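Local coordinates for protein D-glyceraldehyde dehydrogenase (NADP(+)) (Thermoplasma acidophilum, PDB 5IZD) that oxidises D-glyceraldehyde to (R)-glycerate with NADP+ as electron acceptor in the non-phosphorylated Entner-Doudoroff pathway, working as a homotetramer, at residues 98-103 with 150-155; 112-117 with 459-464; 252-257 with 267-272; 432-435 with 440-443; 444-449 with 454-459. One frame throughout, in Å; residues are numbered along the deposited sequence.

Contact 1 of 5, residues 98-103 with 150-155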
# COMPACT_ATOMS: atom_id res chain seq x y z
N LYS A 98 -24.45 24.26 10.79
CA LYS A 98 -23.05 24.72 10.70
C LYS A 98 -22.04 23.54 10.66
O LYS A 98 -21.12 23.56 9.88
CB LYS A 98 -22.72 25.70 11.83
CG LYS A 98 -23.48 26.99 11.70
CD LYS A 98 -23.18 27.99 12.80
CE LYS A 98 -23.85 29.30 12.44
NZ LYS A 98 -23.54 30.31 13.47
N GLU A 99 -22.29 22.51 11.46
CA GLU A 99 -21.47 21.32 11.47
C GLU A 99 -21.49 20.60 10.11
O GLU A 99 -20.45 20.22 9.60
CB GLU A 99 -21.87 20.41 12.65
CG GLU A 99 -21.59 18.96 12.50
CD GLU A 99 -21.87 18.18 13.77
OE1 GLU A 99 -21.06 17.25 14.03
OE2 GLU A 99 -22.88 18.45 14.45
N GLU A 100 -22.65 20.51 9.48
CA GLU A 100 -22.74 19.91 8.18
C GLU A 100 -21.91 20.63 7.12
O GLU A 100 -21.26 20.02 6.31
CB GLU A 100 -24.16 19.72 7.72
CG GLU A 100 -24.23 19.00 6.40
CD GLU A 100 -25.57 18.45 6.05
OE1 GLU A 100 -26.51 18.54 6.84
OE2 GLU A 100 -25.69 17.93 4.97
N VAL A 101 -21.92 21.95 7.17
CA VAL A 101 -21.16 22.75 6.24
C VAL A 101 -19.65 22.65 6.54
O VAL A 101 -18.84 22.63 5.66
CB VAL A 101 -21.70 24.19 6.18
CG1 VAL A 101 -20.87 25.03 5.26
CG2 VAL A 101 -23.14 24.16 5.69
N ASP A 102 -19.30 22.55 7.80
CA ASP A 102 -17.94 22.35 8.21
C ASP A 102 -17.46 21.08 7.47
O ASP A 102 -16.42 21.04 6.90
CB ASP A 102 -17.89 22.09 9.70
CG ASP A 102 -17.84 23.35 10.54
OD1 ASP A 102 -17.73 24.43 10.00
OD2 ASP A 102 -17.87 23.25 11.76
N GLY A 103 -18.28 20.05 7.53
CA GLY A 103 -18.02 18.77 6.94
C GLY A 103 -17.93 18.77 5.45
O GLY A 103 -17.20 18.01 4.89
N PHE A 150 -28.52 14.19 5.11
CA PHE A 150 -27.33 15.05 5.10
C PHE A 150 -27.21 15.54 3.68
O PHE A 150 -26.30 15.13 2.90
CB PHE A 150 -26.09 14.31 5.60
CG PHE A 150 -26.20 13.94 7.05
CD1 PHE A 150 -25.96 14.90 8.05
CD2 PHE A 150 -26.71 12.72 7.42
CE1 PHE A 150 -26.18 14.61 9.40
CE2 PHE A 150 -26.96 12.43 8.76
CZ PHE A 150 -26.69 13.38 9.75
N PRO A 151 -28.11 16.47 3.32
CA PRO A 151 -28.28 16.82 1.93
C PRO A 151 -27.13 17.64 1.33
O PRO A 151 -27.16 17.91 0.11
CB PRO A 151 -29.59 17.66 1.95
CG PRO A 151 -29.53 18.37 3.29
CD PRO A 151 -28.89 17.34 4.22
N ALA A 152 -26.22 18.18 2.14
CA ALA A 152 -25.05 18.91 1.63
C ALA A 152 -23.81 18.01 1.80
O ALA A 152 -23.02 17.85 0.87
CB ALA A 152 -24.87 20.21 2.37
N GLY A 153 -23.67 17.42 2.99
CA GLY A 153 -22.57 16.40 3.29
C GLY A 153 -22.47 15.29 2.26
O GLY A 153 -21.37 14.90 1.83
N MET A 154 -23.62 14.77 1.85
CA MET A 154 -23.64 13.60 0.95
C MET A 154 -23.27 13.98 -0.48
O MET A 154 -22.74 13.17 -1.24
CB MET A 154 -24.98 12.88 1.00
CG MET A 154 -25.28 12.24 2.34
SD MET A 154 -24.30 10.72 2.50
CE MET A 154 -25.07 10.21 4.07
N VAL A 155 -23.59 15.23 -0.85
CA VAL A 155 -23.19 15.72 -2.14
C VAL A 155 -21.69 15.89 -2.21
O VAL A 155 -21.08 15.39 -3.12
CB VAL A 155 -23.93 17.03 -2.48
CG1 VAL A 155 -23.34 17.71 -3.68
CG2 VAL A 155 -25.42 16.72 -2.61
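The carboxylate of Glu100 reaches across from helix 94-112 and lies against the backbone bend formed by Phe150, Pro151 and Ala152, just where helix 153-164 begins. Its OE2 does most of the work. Ala152 N donates to Glu100 OE2 over 2.9 Å, and Gly153 N donates to the same oxygen over 2.9 Å. The second bond is the straighter, with an N-H...O angle of 172°, and it uses the lone pair pointing away from OE1. The Ala152 donor also comes from that anti side, but 31° out of the carboxylate plane. Two bonds thus grip a single oxygen, which, with the Lys92 salt bridge on OE1, probably restrains rotation about CG-CD.

The reach depends on an extended side chain: with CG turned away from the backbone N (chi1 -176°), the acid projects straight out from its helix. Beside the polar grip, Pro151 CD rests 3.3 Å from Glu100 OE2, and Ala152 CB lies 3.6 Å from Glu100 OE2. Phe150 CD1 lies obliquely 3.9 Å from Glu100 OE1. A negative charge facing the first N-H groups of a helix would probably be stabilised by the helix dipole as well.

An acid from one helix receiving the N-H groups at the start of another is consistent with holding the bend just after Asn149 in place. The bend belongs to the Pro-Trp-Asn-Phe-Pro run of the aldehyde dehydrogenase fold, whose asparagine, Asn149, is by similarity the transition-state stabilizer of the active site.

Contact 2 of 5, residues 112-117 with 459-464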
# COMPACT_ATOMS: atom_id res chain seq x y z
N ALA A 112 -9.69 16.22 -2.45
CA ALA A 112 -8.80 16.91 -3.35
C ALA A 112 -7.33 16.67 -3.02
O ALA A 112 -6.51 16.59 -3.94
CB ALA A 112 -9.12 18.39 -3.43
N GLU A 113 -6.99 16.49 -1.74
CA GLU A 113 -5.57 16.17 -1.35
C GLU A 113 -5.01 14.85 -1.86
O GLU A 113 -3.78 14.62 -1.80
CB GLU A 113 -5.38 16.26 0.17
CG GLU A 113 -5.54 17.68 0.78
CD GLU A 113 -5.65 17.67 2.30
OE1 GLU A 113 -6.04 16.61 2.82
OE2 GLU A 113 -5.35 18.67 3.00
N TRP A 114 -5.85 14.02 -2.43
CA TRP A 114 -5.44 12.77 -3.01
C TRP A 114 -4.83 12.92 -4.41
O TRP A 114 -4.43 11.97 -5.00
CB TRP A 114 -6.56 11.76 -3.02
CG TRP A 114 -6.72 11.07 -1.76
CD1 TRP A 114 -7.71 11.20 -0.91
CD2 TRP A 114 -5.85 10.07 -1.22
NE1 TRP A 114 -7.55 10.38 0.14
CE2 TRP A 114 -6.40 9.68 -0.01
CE3 TRP A 114 -4.66 9.49 -1.63
CZ2 TRP A 114 -5.81 8.72 0.79
CZ3 TRP A 114 -4.07 8.56 -0.83
CH2 TRP A 114 -4.64 8.18 0.36
N ALA A 115 -4.76 14.14 -4.90
CA ALA A 115 -4.16 14.41 -6.20
C ALA A 115 -2.73 13.81 -6.33
O ALA A 115 -1.90 13.93 -5.45
CB ALA A 115 -4.17 15.90 -6.50
N ARG A 116 -2.49 13.15 -7.45
CA ARG A 116 -1.23 12.48 -7.79
C ARG A 116 -0.65 11.57 -6.70
O ARG A 116 0.53 11.45 -6.55
CB ARG A 116 -0.20 13.46 -8.36
CG ARG A 116 0.25 14.56 -7.45
CD ARG A 116 1.14 15.57 -8.15
NE ARG A 116 1.23 16.78 -7.37
CZ ARG A 116 2.21 17.66 -7.40
NH1 ARG A 116 3.28 17.50 -8.17
NH2 ARG A 116 2.12 18.71 -6.64
N LYS A 117 -1.53 10.94 -5.96
CA LYS A 117 -1.17 10.04 -4.88
C LYS A 117 -1.84 8.67 -4.95
O LYS A 117 -1.54 7.83 -4.16
CB LYS A 117 -1.46 10.67 -3.54
CG LYS A 117 -0.56 11.82 -3.16
CD LYS A 117 -1.04 12.44 -1.87
CE LYS A 117 -0.61 13.87 -1.67
NZ LYS A 117 -1.15 14.76 -2.71
N GLY A 459 -14.84 7.08 1.85
CA GLY A 459 -13.85 7.60 2.73
C GLY A 459 -12.62 6.74 2.79
O GLY A 459 -12.64 5.54 2.51
N SER A 460 -11.54 7.35 3.23
CA SER A 460 -10.20 6.75 3.23
C SER A 460 -9.64 6.57 1.83
O SER A 460 -10.30 6.75 0.82
CB SER A 460 -10.15 5.42 4.03
OG SER A 460 -10.42 4.26 3.23
N LYS A 461 -8.38 6.18 1.79
CA LYS A 461 -7.75 5.70 0.54
C LYS A 461 -8.64 4.70 -0.19
O LYS A 461 -8.77 4.75 -1.41
CB LYS A 461 -6.41 5.00 0.89
CG LYS A 461 -5.56 4.53 -0.31
CD LYS A 461 -4.28 3.75 0.10
CE LYS A 461 -4.47 2.99 1.41
NZ LYS A 461 -3.27 2.17 1.83
N TYR A 462 -9.22 3.76 0.55
CA TYR A 462 -10.01 2.74 -0.08
C TYR A 462 -11.31 3.30 -0.67
O TYR A 462 -11.77 2.80 -1.66
CB TYR A 462 -10.35 1.62 0.93
CG TYR A 462 -9.10 0.87 1.39
CD1 TYR A 462 -8.52 -0.12 0.61
CD2 TYR A 462 -8.50 1.17 2.60
CE1 TYR A 462 -7.30 -0.78 1.02
CE2 TYR A 462 -7.33 0.51 3.02
CZ TYR A 462 -6.73 -0.45 2.23
OH TYR A 462 -5.58 -1.13 2.71
N GLY A 463 -11.90 4.29 -0.03
CA GLY A 463 -13.16 4.90 -0.53
C GLY A 463 -12.98 5.65 -1.84
O GLY A 463 -13.70 5.42 -2.80
N ILE A 464 -12.00 6.51 -1.89
CA ILE A 464 -11.70 7.23 -3.09
C ILE A 464 -11.28 6.23 -4.18
O ILE A 464 -11.68 6.37 -5.31
CB ILE A 464 -10.73 8.40 -2.86
CG1 ILE A 464 -10.55 9.22 -4.13
CG2 ILE A 464 -9.41 7.91 -2.29
CD1 ILE A 464 -9.92 10.57 -3.95
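With Trp114 CG placed opposite its own carbonyl carbon (chi1 -82°) and Ile464 CG1 swung to the far side from its amide N (chi1 -174°), the indole and the branched side chain are aimed at each other. The remaining branch of the isoleucine, CG2, then falls between N and C of its own backbone and sits over one face of the indole. It lies 3.9 Å from the centroid of the five-membered ring and only 10° off the ring normal, a well-formed CH-pi contact. The other arm of Ile464 carries on past the pyrrole rim, where its CD1 touches Trp114 CB at 3.7 Å.

Further along the indole, the six-membered ring meets the backbone and the root of Lys461. Trp114 CZ2 comes to 3.6 Å of Lys461 CA, while Trp114 CH2 lies 3.7 Å from Lys461 CB. The lysine then turns at chi3 and leads its ammonium away to Glu121 of the second subunit. No hydrogen bond joins the two segments.

Replacing Trp114 by an alanine would probably open a gap beside Ile464 CG2 and leave the aliphatic base of Lys461 without its aromatic support.

Trp114 stands in the type I turn from Ala112 to Ala115, which leads from helix 94-112 toward strand 120-124; Tyr110 meets its ring edge-to-face, and helix 460-465 also presses Ile464 onto Pro161 and Leu164 of helix 153-164.

Contact 3 of 5, residues 252-257 with 267-272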
# COMPACT_ATOMS: atom_id res chain seq x y z
N ALA A 252 -27.89 0.45 14.58
CA ALA A 252 -26.74 0.44 15.44
C ALA A 252 -27.05 0.06 16.89
O ALA A 252 -27.88 0.74 17.53
CB ALA A 252 -26.07 1.81 15.41
N PRO A 253 -26.43 -1.03 17.39
CA PRO A 253 -26.55 -1.26 18.82
C PRO A 253 -25.66 -0.31 19.62
O PRO A 253 -24.51 -0.06 19.25
CB PRO A 253 -26.05 -2.71 18.99
CG PRO A 253 -25.00 -2.89 17.93
CD PRO A 253 -25.46 -1.95 16.77
N PHE A 254 -26.20 0.16 20.74
CA PHE A 254 -25.51 1.00 21.70
C PHE A 254 -25.32 0.21 23.01
O PHE A 254 -26.29 -0.02 23.76
CB PHE A 254 -26.34 2.25 21.94
CG PHE A 254 -25.58 3.39 22.55
CD1 PHE A 254 -25.28 3.40 23.90
CD2 PHE A 254 -25.14 4.44 21.77
CE1 PHE A 254 -24.58 4.45 24.47
CE2 PHE A 254 -24.41 5.48 22.32
CZ PHE A 254 -24.13 5.49 23.67
N MET A 255 -24.06 -0.16 23.30
CA MET A 255 -23.77 -1.12 24.36
C MET A 255 -23.01 -0.45 25.50
O MET A 255 -21.97 0.15 25.29
CB MET A 255 -22.92 -2.27 23.75
CG MET A 255 -23.70 -3.11 22.74
SD MET A 255 -22.65 -4.13 21.66
CE MET A 255 -22.03 -2.86 20.55
N VAL A 256 -23.51 -0.56 26.72
CA VAL A 256 -22.95 0.11 27.88
C VAL A 256 -22.68 -0.99 28.91
O VAL A 256 -23.59 -1.51 29.56
CB VAL A 256 -23.92 1.17 28.44
CG1 VAL A 256 -23.29 1.91 29.62
CG2 VAL A 256 -24.33 2.17 27.31
N TRP A 257 -21.41 -1.34 29.04
CA TRP A 257 -21.00 -2.39 29.97
C TRP A 257 -21.05 -1.82 31.40
O TRP A 257 -21.18 -0.60 31.58
CB TRP A 257 -19.64 -2.94 29.57
CG TRP A 257 -19.31 -4.19 30.29
CD1 TRP A 257 -18.29 -4.37 31.19
CD2 TRP A 257 -20.01 -5.45 30.21
NE1 TRP A 257 -18.32 -5.65 31.67
CE2 TRP A 257 -19.34 -6.34 31.08
CE3 TRP A 257 -21.10 -5.91 29.47
CZ2 TRP A 257 -19.75 -7.68 31.25
CZ3 TRP A 257 -21.53 -7.20 29.65
CH2 TRP A 257 -20.85 -8.09 30.54
N LYS A 267 -23.95 11.25 27.41
CA LYS A 267 -23.69 12.32 26.46
C LYS A 267 -23.68 11.80 25.04
O LYS A 267 -24.30 12.40 24.14
CB LYS A 267 -22.33 12.94 26.71
CG LYS A 267 -22.30 13.95 27.81
CD LYS A 267 -20.87 14.50 27.91
CE LYS A 267 -20.76 15.50 29.04
NZ LYS A 267 -19.32 15.80 29.30
N THR A 268 -22.94 10.70 24.83
CA THR A 268 -22.87 10.07 23.53
C THR A 268 -24.24 9.54 23.05
O THR A 268 -24.54 9.62 21.85
CB THR A 268 -21.84 8.94 23.50
OG1 THR A 268 -20.57 9.41 24.02
CG2 THR A 268 -21.69 8.37 22.10
N LEU A 269 -25.03 8.97 23.96
CA LEU A 269 -26.35 8.46 23.60
C LEU A 269 -27.29 9.59 23.20
O LEU A 269 -28.07 9.45 22.26
CB LEU A 269 -26.99 7.66 24.73
CG LEU A 269 -28.34 7.04 24.41
CD1 LEU A 269 -28.23 6.07 23.24
CD2 LEU A 269 -28.85 6.33 25.66
N LEU A 270 -27.22 10.72 23.90
CA LEU A 270 -28.02 11.89 23.49
C LEU A 270 -27.70 12.27 22.06
O LEU A 270 -28.61 12.53 21.25
CB LEU A 270 -27.79 13.07 24.42
CG LEU A 270 -28.48 13.04 25.79
CD1 LEU A 270 -27.94 14.20 26.65
CD2 LEU A 270 -29.99 13.18 25.63
N TRP A 271 -26.40 12.33 21.77
CA TRP A 271 -25.93 12.57 20.40
C TRP A 271 -26.44 11.48 19.41
O TRP A 271 -27.12 11.79 18.41
CB TRP A 271 -24.41 12.69 20.32
CG TRP A 271 -24.01 12.89 18.91
CD1 TRP A 271 -23.94 14.09 18.24
CD2 TRP A 271 -23.67 11.88 17.95
NE1 TRP A 271 -23.60 13.88 16.93
CE2 TRP A 271 -23.46 12.53 16.73
CE3 TRP A 271 -23.58 10.49 18.00
CZ2 TRP A 271 -23.13 11.84 15.58
CZ3 TRP A 271 -23.27 9.79 16.83
CH2 TRP A 271 -23.05 10.47 15.66
N ALA A 272 -26.20 10.22 19.76
CA ALA A 272 -26.46 9.14 18.83
C ALA A 272 -27.94 8.93 18.52
O ALA A 272 -28.28 8.55 17.40
CB ALA A 272 -25.78 7.83 19.30
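Strand 252-256 and the segment 267-272 of helix 262-274 run almost antiparallel, their axes 168° apart and 10.6 Å from each other at closest approach. This is the first half of a beta-alpha-beta crossover: the chain leaves the sheet at strand 252-256, returns through the helix, and re-enters the same sheet as the parallel neighbour 284-290. Such units build the alpha/beta catalytic domain of aldehyde dehydrogenases.

Phe254 carries the contact between strand and helix. It points from the strand toward the helix, a chi1 of -162° carrying the ring outward from the strand, and its ring lies beneath Leu269. The leucine methyl CD1 stands over the ring's centre, 3.8 Å from the centroid and 9° off the normal, a CH-pi contact made squarely on the face. Leu269 CB covers the outer end of the same ring, 3.7 Å from Phe254 CZ, and even the helix backbone comes close, Leu269 N lying 3.6 Å from that carbon. The ring thus turns one face to Leu269.

Two residues complete the seat: Thr268, just before Leu269, and Ala272, one turn after Thr268. The Thr268 methyl is met at the ring's edge and near its plane, while the hydroxyl of the same residue turns back to Asn264 O. Around the ring, Tyr412 of strand 410-414 and Leu287 of strand 284-290 add further contacts, and Leu269 is backed by Phe297 and Phe301 of helix 294-305. At the rim, Phe254 CE2 is 4.0 Å from Thr268 CG2 and 4.1 Å from Ala272 CB.

Contact 4 of 5, residues 432-435 with 440-443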
# COMPACT_ATOMS: atom_id res chain seq x y z
N GLU A 432 -18.59 -0.05 11.56
CA GLU A 432 -18.02 0.95 12.48
C GLU A 432 -18.35 0.63 13.93
O GLU A 432 -19.52 0.38 14.27
CB GLU A 432 -18.48 2.37 12.14
CG GLU A 432 -18.23 2.76 10.71
CD GLU A 432 -18.72 4.13 10.33
OE1 GLU A 432 -18.15 4.63 9.33
OE2 GLU A 432 -19.71 4.70 10.91
N LEU A 433 -17.30 0.59 14.78
CA LEU A 433 -17.48 0.46 16.21
C LEU A 433 -16.90 1.72 16.87
O LEU A 433 -15.72 1.98 16.75
CB LEU A 433 -16.86 -0.85 16.74
CG LEU A 433 -16.87 -1.06 18.25
CD1 LEU A 433 -18.26 -1.23 18.84
CD2 LEU A 433 -15.99 -2.25 18.59
N TYR A 434 -17.73 2.49 17.56
CA TYR A 434 -17.33 3.66 18.30
C TYR A 434 -17.19 3.27 19.78
O TYR A 434 -18.14 2.85 20.47
CB TYR A 434 -18.36 4.82 18.10
CG TYR A 434 -18.43 5.34 16.68
CD1 TYR A 434 -17.54 6.32 16.22
CD2 TYR A 434 -19.40 4.86 15.78
CE1 TYR A 434 -17.59 6.78 14.90
CE2 TYR A 434 -19.46 5.32 14.47
CZ TYR A 434 -18.53 6.26 14.03
OH TYR A 434 -18.60 6.71 12.73
N VAL A 435 -15.98 3.41 20.29
CA VAL A 435 -15.60 2.94 21.61
C VAL A 435 -15.32 4.15 22.45
O VAL A 435 -14.34 4.84 22.22
CB VAL A 435 -14.32 2.07 21.53
CG1 VAL A 435 -13.91 1.64 22.93
CG2 VAL A 435 -14.52 0.87 20.62
N PRO A 440 -19.68 11.66 14.45
CA PRO A 440 -19.79 10.89 13.22
C PRO A 440 -18.48 10.33 12.74
O PRO A 440 -17.43 10.55 13.38
CB PRO A 440 -20.39 11.92 12.23
CG PRO A 440 -19.76 13.20 12.65
CD PRO A 440 -19.76 13.12 14.17
N GLU A 441 -18.55 9.60 11.63
CA GLU A 441 -17.37 9.05 10.93
C GLU A 441 -16.48 10.17 10.40
O GLU A 441 -16.96 11.27 10.11
CB GLU A 441 -17.77 8.12 9.76
CG GLU A 441 -18.44 8.79 8.52
CD GLU A 441 -19.89 9.21 8.74
OE1 GLU A 441 -20.48 9.01 9.82
OE2 GLU A 441 -20.48 9.75 7.81
N ALA A 442 -15.19 9.86 10.23
CA ALA A 442 -14.25 10.83 9.73
C ALA A 442 -13.96 10.47 8.28
O ALA A 442 -14.15 9.33 7.85
CB ALA A 442 -12.96 10.85 10.56
N SER A 443 -13.48 11.47 7.54
CA SER A 443 -13.13 11.30 6.13
C SER A 443 -12.04 10.27 5.89
O SER A 443 -12.05 9.67 4.84
CB SER A 443 -12.69 12.64 5.56
OG SER A 443 -13.81 13.48 5.60
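Tyr434 and Glu432, two residues apart on one strand, both press on Glu441 of the following loop. The phenol oxygen is nearest: Tyr434 OH lies 3.4 Å from Glu441 CB and 3.1 Å from Glu441 N, although the angle at that amide is too poor for a hydrogen bond. On the same methylene, Glu432 OE1 sits 3.5 Å from Glu441 CB, so CB is shared between a hydroxyl and a carboxylate.

The hydroxyl is placed by a bond within its own strand. Tyr434 OH donates to Glu432 OE2 over 2.9 Å, approaching from well above the carboxylate plane, 71° out of it. A phenylalanine in place of Tyr434 would probably leave Glu432 OE2 without this donor and that carboxylate freer to turn.

Beyond this shell, the glutamates have separate polar partners. Glu432 OE1 is bonded to His447, and Glu441, whose CG is placed between backbone N and carbonyl carbon (chi1 69°), turns its carboxylate to a salt bridge with Arg157, a substrate-binding residue by similarity. The two acids come within 4.5 Å (Glu432 OE2 to Glu441 OE1), a proximity that Arg157 probably helps to offset.

Strand 432-435 is the outermost strand of its sheet within the chain, parallel to 410-414, and a strand of the second subunit pairs with its other edge, carrying the sheet across the interface.

Contact 5 of 5, residues 444-449 with 454-459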
# COMPACT_ATOMS: atom_id res chain seq x y z
N GLN A 444 -11.13 10.10 6.86
CA GLN A 444 -10.03 9.12 6.78
C GLN A 444 -10.51 7.70 7.08
O GLN A 444 -9.74 6.75 6.89
CB GLN A 444 -8.81 9.47 7.70
CG GLN A 444 -9.09 9.64 9.18
CD GLN A 444 -9.49 11.10 9.54
OE1 GLN A 444 -10.20 11.81 8.78
NE2 GLN A 444 -9.06 11.52 10.70
N GLY A 445 -11.73 7.59 7.64
CA GLY A 445 -12.38 6.28 7.81
C GLY A 445 -13.02 5.68 6.58
O GLY A 445 -13.34 6.37 5.67
N TYR A 446 -13.21 4.37 6.53
CA TYR A 446 -13.84 3.75 5.40
C TYR A 446 -15.24 3.39 5.85
O TYR A 446 -15.44 2.41 6.49
CB TYR A 446 -13.08 2.53 4.92
CG TYR A 446 -13.65 1.78 3.75
CD1 TYR A 446 -13.61 2.31 2.48
CD2 TYR A 446 -14.19 0.54 3.90
CE1 TYR A 446 -14.10 1.62 1.43
CE2 TYR A 446 -14.68 -0.15 2.84
CZ TYR A 446 -14.63 0.41 1.61
OH TYR A 446 -15.12 -0.25 0.56
N HIS A 447 -16.20 4.23 5.50
CA HIS A 447 -17.58 4.11 5.93
C HIS A 447 -18.25 2.99 5.14
O HIS A 447 -18.43 3.12 3.93
CB HIS A 447 -18.31 5.43 5.62
CG HIS A 447 -19.63 5.61 6.28
ND1 HIS A 447 -19.78 5.57 7.65
CD2 HIS A 447 -20.84 6.00 5.78
CE1 HIS A 447 -21.03 5.88 7.97
NE2 HIS A 447 -21.70 6.12 6.85
N THR A 448 -18.66 1.93 5.82
CA THR A 448 -19.09 0.72 5.17
C THR A 448 -19.77 -0.15 6.22
O THR A 448 -19.83 0.18 7.41
CB THR A 448 -17.82 -0.00 4.55
OG1 THR A 448 -18.21 -1.02 3.62
CG2 THR A 448 -16.96 -0.61 5.64
N GLY A 449 -20.25 -1.31 5.80
CA GLY A 449 -20.79 -2.25 6.75
C GLY A 449 -21.01 -3.62 6.21
O GLY A 449 -20.67 -3.90 5.07
N GLY A 454 -24.87 -2.56 2.28
CA GLY A 454 -24.85 -2.18 0.88
C GLY A 454 -23.65 -2.74 0.15
O GLY A 454 -23.44 -3.95 0.19
N GLN A 455 -22.94 -1.89 -0.55
CA GLN A 455 -21.85 -2.32 -1.45
C GLN A 455 -20.76 -1.28 -1.30
O GLN A 455 -21.02 -0.06 -1.30
CB GLN A 455 -22.32 -2.41 -2.92
CG GLN A 455 -23.44 -3.43 -3.25
CD GLN A 455 -23.02 -4.89 -3.03
OE1 GLN A 455 -21.86 -5.17 -2.98
NE2 GLN A 455 -23.94 -5.77 -2.78
N ALA A 456 -19.54 -1.80 -1.19
CA ALA A 456 -18.33 -1.05 -1.15
C ALA A 456 -18.35 -0.09 0.06
O ALA A 456 -18.88 -0.47 1.10
CB ALA A 456 -18.09 -0.36 -2.46
N GLY A 457 -17.80 1.11 -0.05
CA GLY A 457 -17.75 2.05 1.06
C GLY A 457 -17.22 3.38 0.56
O GLY A 457 -16.86 3.48 -0.62
N GLU A 458 -17.16 4.36 1.46
CA GLU A 458 -16.73 5.74 1.20
C GLU A 458 -15.81 6.31 2.27
O GLU A 458 -15.98 6.08 3.46
CB GLU A 458 -17.95 6.63 1.07
CG GLU A 458 -18.85 6.22 -0.06
CD GLU A 458 -20.21 6.96 -0.05
OE1 GLU A 458 -20.50 7.84 -0.95
OE2 GLU A 458 -20.97 6.63 0.90
N GLY A 459 -14.84 7.08 1.85
CA GLY A 459 -13.85 7.60 2.73
C GLY A 459 -12.62 6.74 2.79
O GLY A 459 -12.64 5.54 2.51
O HOH W 1 -23.03 -4.79 3.32
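The phenol ring of Tyr446 lies along the backbone of Ala456 to Gly459, and the flat group it meets at its edge is a carbonyl: Gly459 O sits near the ring plane, 3.4 Å from Tyr446 CD1. Farther along, Gly457 CA approaches Tyr446 CZ obliquely at 3.6 Å. The two backbones form a single antiparallel beta bridge, His447 with Glu458 as a hydrogen-bonded pair. His447 N donates to Glu458 O at 2.8 Å, and Glu458 N returns the bond to His447 O at 3.0 Å.

Glycines make so close a passage possible. A side chain at Gly457 would collide with the Tyr446 ring and the His447 carbonyl, and one at Gly459 would run into Gly445 O. A chi1 of 179° extends Tyr446 over this bare backbone to the hydroxyl's hydrogen bond with Glu466.

The imidazole of His447 turns the other way, toward Glu432 and the active site, with a weak hydrogen bond between His447 NE2 and OE2 of Glu247, the predicted proton acceptor. Glu458, on the other side of the bridge, forms a salt bridge to Lys158 and packs on Arg157.

One step past the bridge, Thr448 OG1 is also bonded to Lys469 of the second subunit, and donates to Ala456 O over 2.7 Å from 36° out of the carbonyl plane.

Contacts 4 and 5 lie closest, their centres 11 Å apart, joined by Glu432 OE1 and His447 ND1 at 2.5 Å, probably a hydrogen bond. Contact 2 shares Gly459 with contact 5 and is tied to contact 4 through Ser460 N and Ser443 O, 2.9 Å apart. Contact 3 touches contact 4 where Trp271 CZ2 meets Pro440 N at 3.6 Å. Contact 1 stands apart, its nearest atoms about 4 Å from contact 4, and its Pro151 side chain is about 10 Å from the bound NADP. Glu441, His447 and Glu458 of contacts 4 and 5 gather near Arg157 and the predicted proton acceptor Glu247, while contact 1 adjoins Asn149; the three probably border the active site.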